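Local coordinates for protein serpin B3 (Homo sapiens, PDB 4ZK3) that probably inhibits proteases as a serpin and is associated with Pso p27, which forms large aggregates in psoriasis, at residues 187-191 with 213-218; 194-198 with 209-214. All blocks are in the same frame, centred on the assembly; numbering follows the deposited sequence.

Overall arrangement
Contact 1 and contact 2 lie about 13 Å apart between their centres, on the same side of the chain's centre and each about 26 to 27 Å from it. Both use strand 206-224. Along the chain, 187-191 comes first, in the loop after strand 174-185; 194-198 follows and includes the start of strand 196-201; the return strand then supplies 209-214 to contact 2 and 213-218 to contact 1. M213 and R214 belong to both contacts, and two waters bound at R214 are common to them. Here the polypeptide passes from serpin sheet A (strand 174-185) into sheet C, running beside strand 206-224 first as a loop and then as a paired strand.

Contact 1: residues 187-191 with 213-218; sequences EKKFN and MRQYTS
A loop running beside a strand of serpin sheet C defines this contact: 187-191 has no regular structure, yet K188-N191 is extended (phi/psi -111/100 to -86/123) and, by its nearest CA pairs, F190-Q215 (6.1 Å) and K188-T217 (8.2 Å), runs antiparallel to 213-218 of strand 206-224. No backbone hydrogen bond joins them; instead water 2 bridges N191 O (2.9 Å) and R214 N (3.0 Å), and water 3 N191 N (2.8 Å) and R214 O (2.5 Å). M213 (m, t, m) covers one face of buried F190 (chi1 m, chi2 87°): its CE lies 3.7 Å from the F190 ring centroid, 19° off the normal, a CH-pi contact, and its SD 4.3 Å. Q215 lies over the opposite face. K188 (mttt) sends NZ to T217 OG1 (hydrogen bond, 3.1 Å); water 1 joins K188 NZ (2.8 Å) to S218 OG (2.7 Å), which hydrogen-bonds E277 OE2 on strand 276-294. The Met-aromatic contact of M213 with F190, itself edge-to-face with W186, ties the sheet A-to-sheet C connection to sheet C.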
loop_
_atom_site.group_PDB
_atom_site.type_symbol
_atom_site.label_atom_id
_atom_site.label_comp_id
_atom_site.label_asym_id
_atom_site.label_seq_id
_atom_site.Cartn_x
_atom_site.Cartn_y
_atom_site.Cartn_z
ATOM N N GLU A 187 19.817 -7.720 -0.098
ATOM C CA GLU A 187 20.700 -8.773 0.290
ATOM C C GLU A 187 22.067 -8.695 -0.457
ATOM O O GLU A 187 23.123 -8.874 0.183
ATOM C CB GLU A 187 20.039 -10.122 0.051
ATOM C CG GLU A 187 21.007 -11.319 0.178
ATOM C CD GLU A 187 20.279 -12.628 0.032
ATOM O OE1 GLU A 187 19.799 -12.933 -1.054
ATOM O OE2 GLU A 187 20.115 -13.311 1.041
ATOM N N LYS A 188 21.997 -8.488 -1.779
ATOM C CA LYS A 188 23.133 -8.178 -2.641
ATOM C C LYS A 188 23.060 -6.752 -3.151
ATOM O O LYS A 188 22.298 -6.420 -4.105
ATOM C CB LYS A 188 23.148 -9.114 -3.809
ATOM C CG LYS A 188 23.447 -10.554 -3.394
ATOM C CD LYS A 188 23.152 -11.590 -4.481
ATOM C CE LYS A 188 22.940 -13.008 -3.922
ATOM N NZ LYS A 188 22.306 -13.943 -4.918
ATOM N N LYS A 189 23.816 -5.882 -2.511
ATOM C CA LYS A 189 23.823 -4.479 -2.871
ATOM C C LYS A 189 24.351 -4.229 -4.279
ATOM O O LYS A 189 24.996 -5.058 -4.856
ATOM C CB LYS A 189 24.600 -3.695 -1.864
ATOM C CG LYS A 189 23.908 -3.668 -0.529
ATOM C CD LYS A 189 24.566 -2.710 0.436
ATOM C CE LYS A 189 23.836 -2.743 1.766
ATOM N NZ LYS A 189 24.150 -1.489 2.489
ATOM N N PHE A 190 23.945 -3.119 -4.877
ATOM C CA PHE A 190 24.498 -2.716 -6.138
ATOM C C PHE A 190 25.783 -1.952 -5.843
ATOM O O PHE A 190 25.848 -1.317 -4.823
ATOM C CB PHE A 190 23.526 -1.809 -6.849
ATOM C CG PHE A 190 22.305 -2.521 -7.369
ATOM C CD1 PHE A 190 21.178 -2.707 -6.542
ATOM C CD2 PHE A 190 22.274 -3.012 -8.677
ATOM C CE1 PHE A 190 20.054 -3.357 -7.021
ATOM C CE2 PHE A 190 21.136 -3.675 -9.161
ATOM C CZ PHE A 190 20.021 -3.832 -8.340
ATOM N N ASN A 191 26.788 -1.985 -6.734
ATOM C CA ASN A 191 27.946 -1.067 -6.615
ATOM C C ASN A 191 27.714 0.279 -7.278
ATOM O O ASN A 191 27.407 0.341 -8.479
ATOM C CB ASN A 191 29.185 -1.701 -7.198
ATOM C CG ASN A 191 30.467 -0.926 -6.818
ATOM O OD1 ASN A 191 30.483 0.318 -6.787
ATOM N ND2 ASN A 191 31.535 -1.669 -6.507
ATOM N N MET A 213 21.279 1.118 -12.290
ATOM C CA MET A 213 22.151 0.310 -11.457
ATOM C C MET A 213 22.279 -1.057 -12.114
ATOM O O MET A 213 21.367 -1.515 -12.809
ATOM C CB MET A 213 21.616 0.151 -10.028
ATOM C CG MET A 213 21.072 1.416 -9.386
ATOM S SD MET A 213 20.448 1.100 -7.717
ATOM C CE MET A 213 19.130 -0.102 -7.979
ATOM N N ARG A 214 23.384 -1.717 -11.889
ATOM C CA ARG A 214 23.710 -2.932 -12.645
ATOM C C ARG A 214 24.460 -3.876 -11.739
ATOM O O ARG A 214 25.290 -3.439 -10.962
ATOM C CB ARG A 214 24.561 -2.609 -13.856
ATOM C CG ARG A 214 23.903 -1.569 -14.778
ATOM C CD ARG A 214 24.572 -1.290 -16.136
ATOM N NE ARG A 214 25.797 -0.533 -16.024
ATOM C CZ ARG A 214 26.995 -1.068 -15.806
ATOM N NH1 ARG A 214 27.121 -2.377 -15.629
ATOM N NH2 ARG A 214 28.080 -0.298 -15.743
ATOM N N GLN A 215 24.092 -5.158 -11.798
ATOM C CA GLN A 215 24.796 -6.206 -11.111
ATOM C C GLN A 215 24.457 -7.541 -11.779
ATOM O O GLN A 215 23.434 -7.656 -12.442
ATOM C CB GLN A 215 24.453 -6.251 -9.610
ATOM C CG GLN A 215 23.063 -6.798 -9.269
ATOM C CD GLN A 215 22.839 -6.944 -7.770
ATOM O OE1 GLN A 215 22.094 -6.176 -7.160
ATOM N NE2 GLN A 215 23.512 -7.899 -7.162
ATOM N N TYR A 216 25.367 -8.498 -11.604
ATOM C CA TYR A 216 25.322 -9.845 -12.189
ATOM C C TYR A 216 25.357 -10.734 -10.981
ATOM O O TYR A 216 26.294 -10.666 -10.199
ATOM C CB TYR A 216 26.555 -10.140 -13.077
ATOM C CG TYR A 216 26.481 -11.446 -13.889
ATOM C CD1 TYR A 216 25.850 -11.470 -15.132
ATOM C CD2 TYR A 216 27.059 -12.647 -13.419
ATOM C CE1 TYR A 216 25.771 -12.639 -15.877
ATOM C CE2 TYR A 216 26.984 -13.828 -14.162
ATOM C CZ TYR A 216 26.334 -13.817 -15.389
ATOM O OH TYR A 216 26.217 -14.957 -16.163
ATOM N N THR A 217 24.313 -11.525 -10.799
ATOM C CA THR A 217 24.182 -12.394 -9.614
ATOM C C THR A 217 23.025 -13.373 -9.828
ATOM O O THR A 217 22.288 -13.257 -10.807
ATOM C CB THR A 217 24.015 -11.556 -8.319
ATOM O OG1 THR A 217 23.427 -12.345 -7.282
ATOM C CG2 THR A 217 23.149 -10.379 -8.581
ATOM N N SER A 218 22.916 -14.382 -8.984
ATOM C CA SER A 218 21.811 -15.317 -9.153
ATOM C C SER A 218 20.600 -14.967 -8.271
ATOM O O SER A 218 20.734 -14.579 -7.120
ATOM C CB SER A 218 22.264 -16.755 -8.939
ATOM O OG SER A 218 22.172 -17.083 -7.597
HETATM O O HOH W 1 21.223 -16.476 -5.156
HETATM O O HOH W 2 24.929 0.034 -9.951
HETATM O O HOH W 3 26.899 -3.600 -9.061
#

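Contact 2: residues 194-198 with 209-214; sequences DTKEE and SIQMMR
Backbone hydrogen bonds fix the register: K196 N to M212 O (3.1 Å, 158°), M212 N to K196 O (2.8 Å, 167°) and E198 N to I210 O (2.9 Å, 163°), with a weak return bond from I210 N to E198 O (3.0 Å, 128°). K196-M212 and E198-I210 are therefore antiparallel hydrogen-bonded pairs (CA-CA 5.3 and 5.6 Å), and E197-Q211 between them is a non-hydrogen-bonded pair (4.6 Å). The short segment axes approach to 4.6 Å at 131°, away from the ideal antiparallel 180°, consistent with a twisted pair. S209 OG donates to E197 OE2 at 2.6 Å. T195 OG1 is hydrogen-bonded to E338 OE2, and water 2 connects T195 OG1 (2.5 Å) to R214 N (3.0 Å). R214 (m, t, m) swings its end toward 194-198, where water 4 joins D194 OD1 (3.2 Å) to R214 NH2 (2.8 Å). CA-H...O contacts, T195 CA to M212 O and E197 CA to I210 O, each 3.3 Å, supplement the bonding. K196, E198, I210 and M212 (t, p, p) share one sheet face, E198 CD lying 3.6 Å from M212 CB. Strands 196-201 and 206-224 form an antiparallel β-hairpin of serpin sheet C, which strand 276-294 continues on the far side of 209-214.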
loop_
_atom_site.group_PDB
_atom_site.type_symbol
_atom_site.label_atom_id
_atom_site.label_comp_id
_atom_site.label_asym_id
_atom_site.label_seq_id
_atom_site.Cartn_x
_atom_site.Cartn_y
_atom_site.Cartn_z
ATOM N N ASP A 194 29.184 0.920 -10.607
ATOM C CA ASP A 194 28.562 0.320 -11.792
ATOM C C ASP A 194 27.333 1.015 -12.289
ATOM O O ASP A 194 26.807 0.684 -13.386
ATOM C CB ASP A 194 28.226 -1.148 -11.537
ATOM C CG ASP A 194 29.453 -2.002 -11.300
ATOM O OD1 ASP A 194 30.458 -1.732 -11.980
ATOM O OD2 ASP A 194 29.402 -2.934 -10.457
ATOM N N THR A 195 26.861 2.006 -11.546
ATOM C CA THR A 195 25.706 2.727 -11.990
ATOM C C THR A 195 26.095 3.681 -13.167
ATOM O O THR A 195 27.098 4.333 -13.075
ATOM C CB THR A 195 25.090 3.483 -10.782
ATOM O OG1 THR A 195 24.643 2.518 -9.799
ATOM C CG2 THR A 195 23.953 4.363 -11.207
ATOM N N LYS A 196 25.273 3.776 -14.235
ATOM C CA LYS A 196 25.584 4.555 -15.439
ATOM C C LYS A 196 24.346 5.271 -15.925
ATOM O O LYS A 196 23.258 4.743 -15.754
ATOM C CB LYS A 196 25.965 3.611 -16.567
ATOM C CG LYS A 196 27.444 3.267 -16.718
ATOM C CD LYS A 196 27.648 2.120 -17.731
ATOM C CE LYS A 196 26.912 2.270 -19.061
ATOM N NZ LYS A 196 27.569 3.267 -19.958
ATOM N N GLU A 197 24.481 6.442 -16.567
ATOM C CA GLU A 197 23.327 7.087 -17.208
ATOM C C GLU A 197 22.901 6.266 -18.412
ATOM O O GLU A 197 23.739 5.892 -19.199
ATOM C CB GLU A 197 23.667 8.490 -17.675
ATOM C CG GLU A 197 22.446 9.291 -18.044
ATOM C CD GLU A 197 22.785 10.560 -18.814
ATOM O OE1 GLU A 197 23.798 10.600 -19.557
ATOM O OE2 GLU A 197 22.023 11.539 -18.686
ATOM N N GLU A 198 21.611 5.969 -18.559
ATOM C CA GLU A 198 21.126 5.277 -19.751
ATOM C C GLU A 198 19.808 5.842 -20.072
ATOM O O GLU A 198 19.256 6.677 -19.335
ATOM C CB GLU A 198 20.919 3.768 -19.557
ATOM C CG GLU A 198 22.112 3.061 -18.985
ATOM C CD GLU A 198 21.920 1.561 -18.959
ATOM O OE1 GLU A 198 20.786 1.069 -19.227
ATOM O OE2 GLU A 198 22.917 0.870 -18.694
ATOM N N SER A 209 16.461 10.223 -19.688
ATOM C CA SER A 209 17.655 9.777 -19.022
ATOM C C SER A 209 17.370 9.294 -17.578
ATOM O O SER A 209 16.391 9.710 -16.950
ATOM C CB SER A 209 18.654 10.894 -18.963
ATOM O OG SER A 209 19.763 10.439 -18.221
ATOM N N ILE A 210 18.212 8.389 -17.091
ATOM C CA ILE A 210 17.975 7.716 -15.838
ATOM C C ILE A 210 19.308 7.151 -15.352
ATOM O O ILE A 210 20.196 6.810 -16.138
ATOM C CB ILE A 210 16.915 6.561 -15.995
ATOM C CG1 ILE A 210 16.095 6.441 -14.714
ATOM C CG2 ILE A 210 17.617 5.244 -16.417
ATOM C CD1 ILE A 210 14.872 5.554 -14.804
ATOM N N GLN A 211 19.462 7.014 -14.046
ATOM C CA GLN A 211 20.650 6.376 -13.510
ATOM C C GLN A 211 20.351 4.881 -13.368
ATOM O O GLN A 211 19.454 4.464 -12.596
ATOM C CB GLN A 211 21.046 7.017 -12.189
ATOM C CG GLN A 211 21.446 8.489 -12.299
ATOM C CD GLN A 211 22.743 8.655 -13.090
ATOM O OE1 GLN A 211 22.733 9.183 -14.207
ATOM N NE2 GLN A 211 23.826 8.127 -12.561
ATOM N N MET A 212 21.068 4.062 -14.121
ATOM C CA MET A 212 20.814 2.614 -14.138
ATOM C C MET A 212 21.784 1.836 -13.300
ATOM O O MET A 212 22.968 1.831 -13.572
ATOM C CB MET A 212 20.833 2.048 -15.581
ATOM C CG MET A 212 20.370 0.571 -15.652
ATOM S SD MET A 212 18.586 0.454 -15.299
ATOM C CE MET A 212 17.874 1.114 -16.781
ATOM N N MET A 213 21.279 1.118 -12.290
ATOM C CA MET A 213 22.151 0.310 -11.457
ATOM C C MET A 213 22.279 -1.057 -12.114
ATOM O O MET A 213 21.367 -1.515 -12.809
ATOM C CB MET A 213 21.616 0.151 -10.028
ATOM C CG MET A 213 21.072 1.416 -9.386
ATOM S SD MET A 213 20.448 1.100 -7.717
ATOM C CE MET A 213 19.130 -0.102 -7.979
ATOM N N ARG A 214 23.384 -1.717 -11.889
ATOM C CA ARG A 214 23.710 -2.932 -12.645
ATOM C C ARG A 214 24.460 -3.876 -11.739
ATOM O O ARG A 214 25.290 -3.439 -10.962
ATOM C CB ARG A 214 24.561 -2.609 -13.856
ATOM C CG ARG A 214 23.903 -1.569 -14.778
ATOM C CD ARG A 214 24.572 -1.290 -16.136
ATOM N NE ARG A 214 25.797 -0.533 -16.024
ATOM C CZ ARG A 214 26.995 -1.068 -15.806
ATOM N NH1 ARG A 214 27.121 -2.377 -15.629
ATOM N NH2 ARG A 214 28.080 -0.298 -15.743
HETATM O O HOH W 3 26.899 -3.600 -9.061
HETATM O O HOH W 4 30.743 -0.553 -14.954
HETATM O O HOH W 2 24.929 0.034 -9.951
#